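Local coordinates for protein Cow rumen GH26 endo-mannanase (Metagenome, PDB 6UEH) that probably hydrolyses internal beta-1,4 linkages of mannans such as galactomannan, using a GH26 catalytic barrel accompanied by a CBM6-family accessory domain, at residues A[104-109]-A[439-444]; A[156-161]-A[356-361]; A[372-375]-A[379-382]. All coordinates share one frame; numbering follows the deposited sequence.

Interaction 1. Residues A[104-109]-A[439-444]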
ATOM      1  N   MET A 104      -3.509 -14.392  -9.346  1.00 17.93           N
ATOM      2  CA  MET A 104      -2.880 -14.125 -10.633  1.00 18.07           C
ATOM      3  C   MET A 104      -1.389 -13.936 -10.425  1.00 17.79           C
ATOM      4  O   MET A 104      -0.972 -13.106  -9.618  1.00 19.15           O
ATOM      5  CB  MET A 104      -3.470 -12.882 -11.296  1.00 19.80           C
ATOM      6  CG  MET A 104      -4.920 -12.610 -10.964  1.00 23.25           C
ATOM      7  SD  MET A 104      -5.450 -11.031 -11.658  1.00 35.78           S
ATOM      8  CE  MET A 104      -7.075 -10.874 -10.920  1.00 62.26           C
ATOM      9  N   HIS A 105      -0.581 -14.701 -11.149  1.00 16.59           N
ATOM     10  CA  HIS A 105       0.857 -14.655 -10.942  1.00 17.69           C
ATOM     11  C   HIS A 105       1.623 -14.654 -12.256  1.00 17.98           C
ATOM     12  O   HIS A 105       1.115 -15.075 -13.295  1.00 18.32           O
ATOM     13  CB  HIS A 105       1.289 -15.825 -10.059  1.00 17.00           C
ATOM     14  CG  HIS A 105       0.504 -15.928  -8.790  1.00 17.19           C
ATOM     15  ND1 HIS A 105       0.568 -14.970  -7.801  1.00 18.65           N
ATOM     16  CD2 HIS A 105      -0.387 -16.851  -8.363  1.00 16.66           C
ATOM     17  CE1 HIS A 105      -0.239 -15.309  -6.811  1.00 17.73           C
ATOM     18  NE2 HIS A 105      -0.830 -16.447  -7.127  1.00 15.78           N
ATOM     19  N   ARG A 106       2.851 -14.158 -12.195  1.00 17.96           N
ATOM     20  CA  ARG A 106       3.671 -13.985 -13.381  1.00 18.19           C
ATOM     21  C   ARG A 106       4.256 -15.304 -13.869  1.00 16.91           C
ATOM     22  O   ARG A 106       4.883 -16.041 -13.107  1.00 17.65           O
ATOM     23  CB  ARG A 106       4.790 -12.982 -13.092  1.00 17.21           C
ATOM     24  CG  ARG A 106       5.722 -12.689 -14.251  1.00 14.86           C
ATOM     25  CD  ARG A 106       6.593 -11.488 -13.905  1.00 17.34           C
ATOM     26  NE  ARG A 106       7.640 -11.234 -14.889  1.00 18.45           N
ATOM     27  CZ  ARG A 106       8.424 -10.161 -14.871  1.00 18.77           C
ATOM     28  NH1 ARG A 106       8.271  -9.245 -13.923  1.00 18.71           N
ATOM     29  NH2 ARG A 106       9.358 -10.002 -15.800  1.00 18.86           N
ATOM     30  N   LEU A 107       4.018 -15.607 -15.139  1.00 15.95           N
ATOM     31  CA  LEU A 107       4.756 -16.657 -15.822  1.00 16.25           C
ATOM     32  C   LEU A 107       5.797 -15.993 -16.706  1.00 18.44           C
ATOM     33  O   LEU A 107       5.512 -14.994 -17.368  1.00 19.55           O
ATOM     34  CB  LEU A 107       3.835 -17.550 -16.653  1.00 15.34           C
ATOM     35  CG  LEU A 107       2.786 -18.371 -15.905  1.00 16.41           C
ATOM     36  CD1 LEU A 107       2.113 -19.341 -16.858  1.00 17.25           C
ATOM     37  CD2 LEU A 107       3.404 -19.109 -14.733  1.00 14.77           C
ATOM     38  N   ASN A 108       7.005 -16.539 -16.712  1.00 17.85           N
ATOM     39  CA  ASN A 108       8.081 -15.946 -17.487  1.00 19.05           C
ATOM     40  C   ASN A 108       8.393 -16.745 -18.746  1.00 18.52           C
ATOM     41  O   ASN A 108       8.087 -17.937 -18.825  1.00 17.84           O
ATOM     42  CB  ASN A 108       9.325 -15.800 -16.612  1.00 21.10           C
ATOM     43  CG  ASN A 108       9.156 -14.734 -15.544  1.00 23.44           C
ATOM     44  OD1 ASN A 108       8.729 -13.616 -15.833  1.00 24.84           O
ATOM     45  ND2 ASN A 108       9.465 -15.082 -14.301  1.00 24.83           N
ATOM     46  N   LYS A 109       8.985 -16.065 -19.725  1.00 18.53           N
ATOM     47  CA  LYS A 109       9.340 -16.653 -21.015  1.00 18.99           C
ATOM     48  C   LYS A 109       9.995 -18.025 -20.877  1.00 19.27           C
ATOM     49  O   LYS A 109      10.983 -18.185 -20.161  1.00 19.85           O
ATOM     50  CB  LYS A 109      10.272 -15.708 -21.776  1.00 20.54           C
ATOM     51  CG  LYS A 109      10.672 -16.196 -23.155  1.00 24.39           C
ATOM     52  CD  LYS A 109      11.550 -15.173 -23.858  1.00 28.43           C
ATOM     53  CE  LYS A 109      11.856 -15.594 -25.286  1.00 32.87           C
ATOM     54  NZ  LYS A 109      10.616 -15.730 -26.103  1.00 35.57           N
ATOM     55  N   ILE A 439       4.631  -2.818 -15.224  1.00 17.99           N
ATOM     56  CA  ILE A 439       3.828  -2.956 -16.432  1.00 18.83           C
ATOM     57  C   ILE A 439       3.433  -4.410 -16.690  1.00 20.02           C
ATOM     58  O   ILE A 439       2.262  -4.715 -16.913  1.00 22.08           O
ATOM     59  CB  ILE A 439       4.579  -2.400 -17.658  1.00 19.34           C
ATOM     60  CG1 ILE A 439       4.834  -0.898 -17.478  1.00 18.84           C
ATOM     61  CG2 ILE A 439       3.790  -2.666 -18.933  1.00 20.41           C
ATOM     62  CD1 ILE A 439       5.744  -0.292 -18.522  1.00 22.81           C
ATOM     63  N   ILE A 440       4.416  -5.301 -16.657  1.00 19.67           N
ATOM     64  CA  ILE A 440       4.178  -6.714 -16.924  1.00 22.83           C
ATOM     65  C   ILE A 440       3.221  -7.333 -15.905  1.00 20.31           C
ATOM     66  O   ILE A 440       2.335  -8.103 -16.264  1.00 21.10           O
ATOM     67  CB  ILE A 440       5.503  -7.506 -16.933  1.00 24.23           C
ATOM     68  CG1 ILE A 440       6.387  -7.039 -18.093  1.00 24.72           C
ATOM     69  CG2 ILE A 440       5.239  -9.003 -17.036  1.00 25.55           C
ATOM     70  CD1 ILE A 440       7.795  -7.588 -18.052  1.00 26.05           C
ATOM     71  N   GLU A 441       3.387  -6.979 -14.635  1.00 21.29           N
ATOM     72  CA  GLU A 441       2.611  -7.618 -13.578  1.00 20.90           C
ATOM     73  C   GLU A 441       1.323  -6.866 -13.255  1.00 20.20           C
ATOM     74  O   GLU A 441       0.541  -7.303 -12.410  1.00 19.09           O
ATOM     75  CB  GLU A 441       3.467  -7.771 -12.320  1.00 18.65           C
ATOM     76  CG  GLU A 441       4.713  -8.614 -12.544  1.00 20.25           C
ATOM     77  CD  GLU A 441       5.497  -8.863 -11.270  1.00 20.59           C
ATOM     78  OE1 GLU A 441       4.918  -8.731 -10.172  1.00 20.57           O
ATOM     79  OE2 GLU A 441       6.697  -9.192 -11.371  1.00 20.85           O
ATOM     80  N   HIS A 442       1.110  -5.747 -13.942  1.00 20.02           N
ATOM     81  CA  HIS A 442      -0.073  -4.910 -13.741  1.00 18.87           C
ATOM     82  C   HIS A 442      -0.216  -4.470 -12.286  1.00 18.96           C
ATOM     83  O   HIS A 442      -1.320  -4.429 -11.745  1.00 18.09           O
ATOM     84  CB  HIS A 442      -1.339  -5.645 -14.194  1.00 19.82           C
ATOM     85  CG  HIS A 442      -1.399  -5.886 -15.669  1.00 22.43           C
ATOM     86  ND1 HIS A 442      -2.363  -5.323 -16.477  1.00 22.49           N
ATOM     87  CD2 HIS A 442      -0.608  -6.621 -16.486  1.00 23.51           C
ATOM     88  CE1 HIS A 442      -2.168  -5.705 -17.725  1.00 23.69           C
ATOM     89  NE2 HIS A 442      -1.109  -6.495 -17.758  1.00 24.28           N
ATOM     90  N   ALA A 443       0.912  -4.154 -11.659  1.00 18.41           N
ATOM     91  CA  ALA A 443       0.908  -3.581 -10.321  1.00 17.91           C
ATOM     92  C   ALA A 443       0.556  -2.102 -10.436  1.00 18.23           C
ATOM     93  O   ALA A 443       1.436  -1.253 -10.576  1.00 18.37           O
ATOM     94  CB  ALA A 443       2.258  -3.772  -9.647  1.00 16.17           C
ATOM     95  N   ALA A 444      -0.740  -1.809 -10.378  1.00 18.12           N
ATOM     96  CA  ALA A 444      -1.258  -0.504 -10.782  1.00 17.77           C
ATOM     97  C   ALA A 444      -1.209   0.561  -9.689  1.00 17.44           C
ATOM     98  O   ALA A 444      -2.132   1.372  -9.584  1.00 17.54           O
ATOM     99  CB  ALA A 444      -2.691  -0.656 -11.286  1.00 17.24           C
TER
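Arg-106 meets Glu-441 at about a right angle, and the planes of the guanidinium and carboxylate lie 74° apart. The acid therefore does not face the arginine in a parallel, two-pronged pairing; one oxygen alone makes the salt bridge. NH1 of Arg-106 donates to OE2 of Glu-441 over 3.0 Å with an N-H...O angle of 157°, the oxygen sitting in the guanidinium plane and receiving the proton on its anti lone pair, the one turned from OE1. The same OE2 also rests against CD of Arg-106 at 3.4 Å. OE1 of Glu-441 is engaged elsewhere, by the hydroxyl of Thr-408, which probably helps fix the carboxylate's rotation. Ile-440 supplies the apolar side of the contact: its CG2 lies over one face of the guanidinium, displaced toward the rim and 3.9 Å from NE of Arg-106, while its CD1 approaches NH2 of Arg-106 at 3.7 Å.

This small surface contact ties two domains together. Arg-106 stands near the end of strand 97-107 in the CBM6-family region, and its partners lie in the last turn of the GH26-region helix that begins at residue 435; His-442, at positive phi, closes it with a Schellman motif. With CG trans to the backbone nitrogen (chi1 -179°) and the rest of the chain extended, the arginine spans the boundary at nearly full length. From its own segment, OD1 of Asn-108 accepts a bond from NE of Arg-106 at 2.8 Å, using the plane of its carbonyl although tilted from that of the guanidinium. NH2 forms a second salt bridge, to Asp-58, and NH1 also donates to OD1 of Asn-437, in the same helix as Ile-440, so each guanidinium nitrogen has an acceptor, which should restrict the group's rotation. Next to Glu-441, the His-442 ring stacks on Phe-135.

Interaction 2. Residues A[156-161]-A[356-361]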
ATOM      1  N   LYS A 156     -11.772  17.658  -8.778  1.00 17.55           N
ATOM      2  CA  LYS A 156     -11.141  17.629 -10.094  1.00 19.95           C
ATOM      3  C   LYS A 156      -9.792  16.913 -10.047  1.00 19.75           C
ATOM      4  O   LYS A 156      -9.442  16.181 -10.974  1.00 17.23           O
ATOM      5  CB  LYS A 156     -10.978  19.047 -10.646  1.00 21.15           C
ATOM      6  CG  LYS A 156     -12.271  19.625 -11.209  1.00 23.89           C
ATOM      7  CD  LYS A 156     -12.241  21.144 -11.286  1.00 27.67           C
ATOM      8  CE  LYS A 156     -11.221  21.643 -12.285  1.00 31.05           C
ATOM      9  NZ  LYS A 156     -11.255  23.134 -12.387  1.00 33.58           N
ATOM     10  N   LEU A 157      -9.041  17.119  -8.968  1.00 16.90           N
ATOM     11  CA  LEU A 157      -7.774  16.410  -8.788  1.00 16.53           C
ATOM     12  C   LEU A 157      -8.008  14.904  -8.661  1.00 16.32           C
ATOM     13  O   LEU A 157      -7.344  14.110  -9.325  1.00 16.36           O
ATOM     14  CB  LEU A 157      -7.020  16.935  -7.561  1.00 16.28           C
ATOM     15  CG  LEU A 157      -5.766  16.161  -7.134  1.00 16.84           C
ATOM     16  CD1 LEU A 157      -4.788  15.990  -8.292  1.00 17.40           C
ATOM     17  CD2 LEU A 157      -5.083  16.852  -5.955  1.00 15.76           C
ATOM     18  N   GLN A 158      -8.960  14.520  -7.816  1.00 16.31           N
ATOM     19  CA  GLN A 158      -9.272  13.109  -7.612  1.00 16.15           C
ATOM     20  C   GLN A 158      -9.732  12.449  -8.909  1.00 18.00           C
ATOM     21  O   GLN A 158      -9.389  11.296  -9.187  1.00 18.56           O
ATOM     22  CB  GLN A 158     -10.341  12.944  -6.528  1.00 16.21           C
ATOM     23  CG  GLN A 158     -10.672  11.492  -6.175  1.00 16.07           C
ATOM     24  CD  GLN A 158      -9.638  10.843  -5.262  1.00 17.47           C
ATOM     25  OE1 GLN A 158      -8.457  11.191  -5.289  1.00 16.65           O
ATOM     26  NE2 GLN A 158     -10.087   9.897  -4.443  1.00 17.27           N
ATOM     27  N   ASP A 159     -10.499  13.183  -9.707  1.00 17.96           N
ATOM     28  CA  ASP A 159     -10.978  12.656 -10.979  1.00 17.82           C
ATOM     29  C   ASP A 159      -9.836  12.495 -11.973  1.00 17.01           C
ATOM     30  O   ASP A 159      -9.812  11.531 -12.736  1.00 19.45           O
ATOM     31  CB  ASP A 159     -12.072  13.551 -11.560  1.00 17.61           C
ATOM     32  CG  ASP A 159     -13.420  13.298 -10.922  1.00 20.00           C
ATOM     33  OD1 ASP A 159     -13.661  12.156 -10.478  1.00 21.38           O
ATOM     34  OD2 ASP A 159     -14.236  14.238 -10.861  1.00 18.16           O
ATOM     35  N   TYR A 160      -8.890  13.432 -11.967  1.00 17.41           N
ATOM     36  CA  TYR A 160      -7.710  13.295 -12.813  1.00 17.70           C
ATOM     37  C   TYR A 160      -6.930  12.039 -12.441  1.00 18.02           C
ATOM     38  O   TYR A 160      -6.485  11.292 -13.313  1.00 16.48           O
ATOM     39  CB  TYR A 160      -6.786  14.509 -12.707  1.00 17.45           C
ATOM     40  CG  TYR A 160      -5.426  14.224 -13.308  1.00 17.36           C
ATOM     41  CD1 TYR A 160      -5.242  14.232 -14.685  1.00 17.07           C
ATOM     42  CD2 TYR A 160      -4.334  13.912 -12.502  1.00 17.58           C
ATOM     43  CE1 TYR A 160      -4.010  13.954 -15.242  1.00 19.39           C
ATOM     44  CE2 TYR A 160      -3.097  13.630 -13.053  1.00 17.72           C
ATOM     45  CZ  TYR A 160      -2.940  13.654 -14.424  1.00 18.50           C
ATOM     46  OH  TYR A 160      -1.712  13.378 -14.979  1.00 18.26           O
ATOM     47  N   LEU A 161      -6.751  11.828 -11.140  1.00 17.06           N
ATOM     48  CA  LEU A 161      -6.055  10.646 -10.641  1.00 15.76           C
ATOM     49  C   LEU A 161      -6.763   9.376 -11.099  1.00 15.81           C
ATOM     50  O   LEU A 161      -6.122   8.418 -11.528  1.00 15.67           O
ATOM     51  CB  LEU A 161      -5.961  10.675  -9.114  1.00 15.48           C
ATOM     52  CG  LEU A 161      -5.213  11.865  -8.511  1.00 15.43           C
ATOM     53  CD1 LEU A 161      -5.278  11.847  -6.987  1.00 15.32           C
ATOM     54  CD2 LEU A 161      -3.769  11.887  -8.991  1.00 15.32           C
ATOM     55  N   ASN A 356     -10.982  20.719   1.109  1.00 15.24           N
ATOM     56  CA  ASN A 356     -10.031  20.685   0.004  1.00 15.92           C
ATOM     57  C   ASN A 356      -9.080  19.499   0.094  1.00 14.97           C
ATOM     58  O   ASN A 356      -8.047  19.473  -0.572  1.00 15.36           O
ATOM     59  CB  ASN A 356      -9.225  21.984  -0.034  1.00 16.29           C
ATOM     60  CG  ASN A 356      -8.444  22.220   1.250  1.00 17.09           C
ATOM     61  OD1 ASN A 356      -8.899  21.864   2.338  1.00 16.69           O
ATOM     62  ND2 ASN A 356      -7.265  22.819   1.127  1.00 13.04           N
ATOM     63  N   LEU A 357      -9.435  18.518   0.916  1.00 14.80           N
ATOM     64  CA  LEU A 357      -8.529  17.423   1.231  1.00 15.29           C
ATOM     65  C   LEU A 357      -8.930  16.111   0.575  1.00 17.15           C
ATOM     66  O   LEU A 357     -10.108  15.753   0.537  1.00 19.20           O
ATOM     67  CB  LEU A 357      -8.451  17.225   2.745  1.00 14.94           C
ATOM     68  CG  LEU A 357      -8.146  18.470   3.578  1.00 14.90           C
ATOM     69  CD1 LEU A 357      -8.170  18.137   5.064  1.00 13.95           C
ATOM     70  CD2 LEU A 357      -6.803  19.072   3.171  1.00 14.11           C
ATOM     71  N   ILE A 358      -7.933  15.405   0.053  1.00 16.61           N
ATOM     72  CA  ILE A 358      -8.108  14.032  -0.399  1.00 15.96           C
ATOM     73  C   ILE A 358      -7.499  13.123   0.659  1.00 15.41           C
ATOM     74  O   ILE A 358      -6.279  13.045   0.795  1.00 15.32           O
ATOM     75  CB  ILE A 358      -7.449  13.784  -1.769  1.00 15.77           C
ATOM     76  CG1 ILE A 358      -8.056  14.716  -2.822  1.00 15.13           C
ATOM     77  CG2 ILE A 358      -7.611  12.328  -2.186  1.00 15.13           C
ATOM     78  CD1 ILE A 358      -7.495  14.520  -4.213  1.00 16.26           C
ATOM     79  N   TRP A 359      -8.355  12.453   1.422  1.00 15.10           N
ATOM     80  CA  TRP A 359      -7.909  11.709   2.593  1.00 15.17           C
ATOM     81  C   TRP A 359      -7.277  10.370   2.220  1.00 15.26           C
ATOM     82  O   TRP A 359      -7.964   9.446   1.779  1.00 15.47           O
ATOM     83  CB  TRP A 359      -9.082  11.491   3.553  1.00 15.47           C
ATOM     84  CG  TRP A 359      -9.625  12.767   4.126  1.00 15.36           C
ATOM     85  CD1 TRP A 359     -10.482  13.643   3.521  1.00 15.86           C
ATOM     86  CD2 TRP A 359      -9.345  13.309   5.421  1.00 15.04           C
ATOM     87  NE1 TRP A 359     -10.752  14.698   4.361  1.00 15.53           N
ATOM     88  CE2 TRP A 359     -10.065  14.516   5.535  1.00 15.21           C
ATOM     89  CE3 TRP A 359      -8.555  12.891   6.497  1.00 13.91           C
ATOM     90  CZ2 TRP A 359     -10.019  15.307   6.679  1.00 15.04           C
ATOM     91  CZ3 TRP A 359      -8.510  13.679   7.632  1.00 12.68           C
ATOM     92  CH2 TRP A 359      -9.238  14.873   7.714  1.00 14.68           C
ATOM     93  N   GLU A 360      -5.964  10.274   2.403  1.00 14.93           N
ATOM     94  CA  GLU A 360      -5.243   9.036   2.130  1.00 14.59           C
ATOM     95  C   GLU A 360      -4.851   8.343   3.427  1.00 15.65           C
ATOM     96  O   GLU A 360      -4.157   8.918   4.268  1.00 14.25           O
ATOM     97  CB  GLU A 360      -3.994   9.298   1.286  1.00 15.22           C
ATOM     98  CG  GLU A 360      -3.207   8.035   0.960  1.00 15.67           C
ATOM     99  CD  GLU A 360      -2.092   8.274  -0.039  1.00 16.57           C
ATOM    100  OE1 GLU A 360      -1.545   9.396  -0.071  1.00 17.02           O
ATOM    101  OE2 GLU A 360      -1.766   7.339  -0.799  1.00 16.17           O
ATOM    102  N   GLN A 361      -5.304   7.105   3.584  1.00 16.11           N
ATOM    103  CA  GLN A 361      -4.980   6.330   4.770  1.00 16.45           C
ATOM    104  C   GLN A 361      -4.059   5.170   4.417  1.00 16.62           C
ATOM    105  O   GLN A 361      -4.307   4.438   3.456  1.00 16.07           O
ATOM    106  CB  GLN A 361      -6.255   5.810   5.438  1.00 17.81           C
ATOM    107  CG  GLN A 361      -6.003   5.044   6.727  1.00 18.72           C
ATOM    108  CD  GLN A 361      -7.285   4.660   7.434  1.00 19.52           C
ATOM    109  OE1 GLN A 361      -8.146   3.982   6.867  1.00 19.49           O
ATOM    110  NE2 GLN A 361      -7.427   5.103   8.679  1.00 19.34           N
TER
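Two torsions carry the amide of Gln-158 to Ile-358: CG stands trans to the backbone nitrogen (chi1 -176°), aiming the chain off the helix, and a bend at chi2 (78°) turns the carboxamide toward the isoleucine. There OE1 lies against both of its terminal methyls, 3.4 Å from CG2 of Ile-358 and 3.6 Å from CD1. Ile-358 itself keeps CG2 trans to its nitrogen and sends CG1 onward, so that CD1 enters the angle between Gln-158 and Leu-157. There it touches CG of Leu-157 at 3.8 Å; CB of Gln-158 lies on it at 4.0 Å, and CD1 of Leu-161 adds a looser contact at 4.4 Å.

Strand 357-362 is one of the parallel strands of the GH26 beta/alpha (TIM) barrel, and Ile-358 lies near its start. Helix 152-164 precedes the first barrel strand; the axis of its 156-161 portion passes 9.7 Å from that of 357-361, their directions 50° apart. Gln-158 and Leu-161 also touch Met-382 and Met-423, the opening residues of the next two strands, so the helix lies against the N-terminal ends of several strands. The amide is held from its nitrogen, as NE2 of Gln-158 donates to the backbone oxygen of Asp-381. OE1, by contrast, is buried among methyl groups with no polar partner in the model.

Interaction 3. Residues A[372-375]-A[379-382]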
ATOM      1  N   GLN A 372      -8.445  -4.093   9.793  1.00 20.03           N
ATOM      2  CA  GLN A 372      -9.079  -3.509  10.972  1.00 23.37           C
ATOM      3  C   GLN A 372      -8.589  -2.085  11.225  1.00 22.16           C
ATOM      4  O   GLN A 372      -9.161  -1.362  12.039  1.00 22.34           O
ATOM      5  CB  GLN A 372      -8.831  -4.378  12.205  1.00 24.95           C
ATOM      6  CG  GLN A 372      -9.442  -5.768  12.105  1.00 27.41           C
ATOM      7  CD  GLN A 372      -9.385  -6.522  13.416  1.00 30.13           C
ATOM      8  OE1 GLN A 372      -9.334  -5.920  14.489  1.00 31.25           O
ATOM      9  NE2 GLN A 372      -9.392  -7.848  13.337  1.00 30.55           N
ATOM     10  N   TRP A 373      -7.536  -1.686  10.519  1.00 19.17           N
ATOM     11  CA  TRP A 373      -7.001  -0.333  10.630  1.00 20.07           C
ATOM     12  C   TRP A 373      -7.588   0.593   9.564  1.00 18.25           C
ATOM     13  O   TRP A 373      -7.177   1.746   9.439  1.00 17.86           O
ATOM     14  CB  TRP A 373      -5.474  -0.350  10.521  1.00 19.96           C
ATOM     15  CG  TRP A 373      -4.804  -1.122  11.613  1.00 20.78           C
ATOM     16  CD1 TRP A 373      -4.616  -2.473  11.667  1.00 21.63           C
ATOM     17  CD2 TRP A 373      -4.223  -0.588  12.809  1.00 21.67           C
ATOM     18  NE1 TRP A 373      -3.958  -2.814  12.823  1.00 22.92           N
ATOM     19  CE2 TRP A 373      -3.705  -1.675  13.541  1.00 23.07           C
ATOM     20  CE3 TRP A 373      -4.090   0.703  13.328  1.00 19.16           C
ATOM     21  CZ2 TRP A 373      -3.066  -1.508  14.770  1.00 23.32           C
ATOM     22  CZ3 TRP A 373      -3.456   0.865  14.548  1.00 22.71           C
ATOM     23  CH2 TRP A 373      -2.951  -0.235  15.255  1.00 23.73           C
ATOM     24  N   TYR A 374      -8.546   0.079   8.797  1.00 18.41           N
ATOM     25  CA  TYR A 374      -9.219   0.862   7.763  1.00 18.18           C
ATOM     26  C   TYR A 374     -10.435   1.578   8.346  1.00 20.63           C
ATOM     27  O   TYR A 374     -11.279   0.957   8.990  1.00 19.51           O
ATOM     28  CB  TYR A 374      -9.626  -0.041   6.596  1.00 18.22           C
ATOM     29  CG  TYR A 374     -10.352   0.660   5.467  1.00 18.50           C
ATOM     30  CD1 TYR A 374      -9.813   1.787   4.857  1.00 17.59           C
ATOM     31  CD2 TYR A 374     -11.562   0.173   4.991  1.00 19.02           C
ATOM     32  CE1 TYR A 374     -10.469   2.420   3.818  1.00 18.61           C
ATOM     33  CE2 TYR A 374     -12.226   0.799   3.951  1.00 18.89           C
ATOM     34  CZ  TYR A 374     -11.675   1.920   3.368  1.00 19.94           C
ATOM     35  OH  TYR A 374     -12.335   2.542   2.332  1.00 18.54           O
ATOM     36  N   ALA A 375     -10.519   2.885   8.123  1.00 20.01           N
ATOM     37  CA  ALA A 375     -11.561   3.702   8.737  1.00 20.64           C
ATOM     38  C   ALA A 375     -12.900   3.631   8.001  1.00 22.56           C
ATOM     39  O   ALA A 375     -13.901   4.162   8.483  1.00 24.46           O
ATOM     40  CB  ALA A 375     -11.103   5.142   8.831  1.00 18.96           C
ATOM     41  N   TYR A 379     -14.865   7.544   5.107  1.00 22.06           N
ATOM     42  CA  TYR A 379     -13.867   8.370   5.788  1.00 21.61           C
ATOM     43  C   TYR A 379     -12.512   8.414   5.079  1.00 20.80           C
ATOM     44  O   TYR A 379     -11.589   9.082   5.547  1.00 18.63           O
ATOM     45  CB  TYR A 379     -13.655   7.873   7.221  1.00 22.70           C
ATOM     46  CG  TYR A 379     -14.734   8.289   8.193  1.00 25.20           C
ATOM     47  CD1 TYR A 379     -14.717   9.548   8.780  1.00 27.01           C
ATOM     48  CD2 TYR A 379     -15.758   7.420   8.539  1.00 26.85           C
ATOM     49  CE1 TYR A 379     -15.699   9.933   9.675  1.00 29.25           C
ATOM     50  CE2 TYR A 379     -16.747   7.796   9.432  1.00 29.00           C
ATOM     51  CZ  TYR A 379     -16.710   9.053   9.997  1.00 30.84           C
ATOM     52  OH  TYR A 379     -17.687   9.434  10.886  1.00 34.49           O
ATOM     53  N   VAL A 380     -12.388   7.691   3.969  1.00 18.63           N
ATOM     54  CA  VAL A 380     -11.109   7.550   3.270  1.00 17.86           C
ATOM     55  C   VAL A 380     -11.293   7.712   1.756  1.00 18.95           C
ATOM     56  O   VAL A 380     -12.269   7.216   1.193  1.00 19.41           O
ATOM     57  CB  VAL A 380     -10.453   6.174   3.573  1.00 18.62           C
ATOM     58  CG1 VAL A 380      -9.118   6.035   2.855  1.00 16.76           C
ATOM     59  CG2 VAL A 380     -10.267   5.980   5.078  1.00 18.83           C
ATOM     60  N   ASP A 381     -10.360   8.403   1.102  1.00 17.47           N
ATOM     61  CA  ASP A 381     -10.445   8.646  -0.340  1.00 17.57           C
ATOM     62  C   ASP A 381      -9.374   7.909  -1.135  1.00 16.99           C
ATOM     63  O   ASP A 381      -9.438   7.845  -2.363  1.00 17.37           O
ATOM     64  CB  ASP A 381     -10.335  10.142  -0.636  1.00 17.80           C
ATOM     65  CG  ASP A 381     -11.415  10.952   0.042  1.00 20.00           C
ATOM     66  OD1 ASP A 381     -12.578  10.500   0.047  1.00 19.07           O
ATOM     67  OD2 ASP A 381     -11.097  12.037   0.571  1.00 18.62           O
ATOM     68  N   MET A 382      -8.382   7.368  -0.438  1.00 16.43           N
ATOM     69  CA  MET A 382      -7.238   6.747  -1.093  1.00 15.92           C
ATOM     70  C   MET A 382      -6.489   5.866  -0.103  1.00 17.97           C
ATOM     71  O   MET A 382      -6.407   6.192   1.079  1.00 16.71           O
ATOM     72  CB  MET A 382      -6.305   7.819  -1.669  1.00 15.70           C
ATOM     73  CG  MET A 382      -5.087   7.286  -2.414  1.00 15.26           C
ATOM     74  SD  MET A 382      -3.979   8.601  -2.983  1.00 15.46           S
ATOM     75  CE  MET A 382      -5.092   9.569  -4.005  1.00 15.83           C
TER
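The ring of Tyr-374 meets Val-380 obliquely, one corner carrying the contact: CE1 of Tyr-374 lies 3.8 Å from CB of Val-380, with both methyl groups of the valine gathered about the same ring atom, CG1 of Val-380 being 4.0 Å from it. The second flat group, the Tyr-379 ring, leans past the backbone of Ala-375, its CD2 being 3.8 Å from the carbonyl oxygen of Ala-375, and meets Tyr-345 of helix 334-351 edge to face. Both tyrosines belong to the connection between two neighbouring parallel strands of the GH26 beta/alpha (TIM) barrel, 357-362 and 382-387. The connection includes a short 3-10 segment at 372-373 and turns back on itself, bringing CA of Ala-375 within 6.0 Å of CA of Tyr-379.

Ala-375 sits at the centre of the closure. Its CB points at the returning chain and is met by two residues in succession, CB of Tyr-379 at 4.1 Å and CG2 of Val-380 at 3.9 Å. Since CG2 of Val-380 is also in contact with the Tyr-374 ring, this one methyl bridges the two residues of the outgoing chain. In Tyr-374, CG lies trans to the backbone nitrogen (chi1 179°), which lets the ring reach across to the valine. In Tyr-379 CG is instead trans to the carbonyl carbon (chi1 -78°), and the ring swings off toward helix 334-351, where the side chain also touches Lys-342 and Asp-346.

Polar anchors frame this apolar core. The Trp-341 side chain bonds through NE1 to the backbone oxygen of Tyr-379, and the amide nitrogen of Ala-375 is held by the side-chain oxygen of Gln-361 from the preceding strand. At the far end of its ring, the hydroxyl of Tyr-374 hydrogen-bonds to OD1 of Asp-377.

In the fold
Interactions 2 and 3 adjoin within the GH26 barrel, their centres about 14 Å apart. The pairing of strand 357-362 with the chain entering strand 382-387 joins them directly: the nitrogen of Asp-381 is 2.7 Å from the oxygen of Trp-359, and the nitrogen of Gln-361 is 2.9 Å from the oxygen of Met-382, both probable hydrogen bonds. Interaction 1 stands apart, its centre about 28 Å from that of interaction 2 and about 27 Å from that of interaction 3, at the boundary with the CBM6-family domain. Both barrel contacts nevertheless fall, in sequence, between its two segments. The calcium ion belongs to that accessory domain, bound by Glu-13, Glu-15, Ser-37, Gly-40 and Asp-126, none of which takes part in the three contacts.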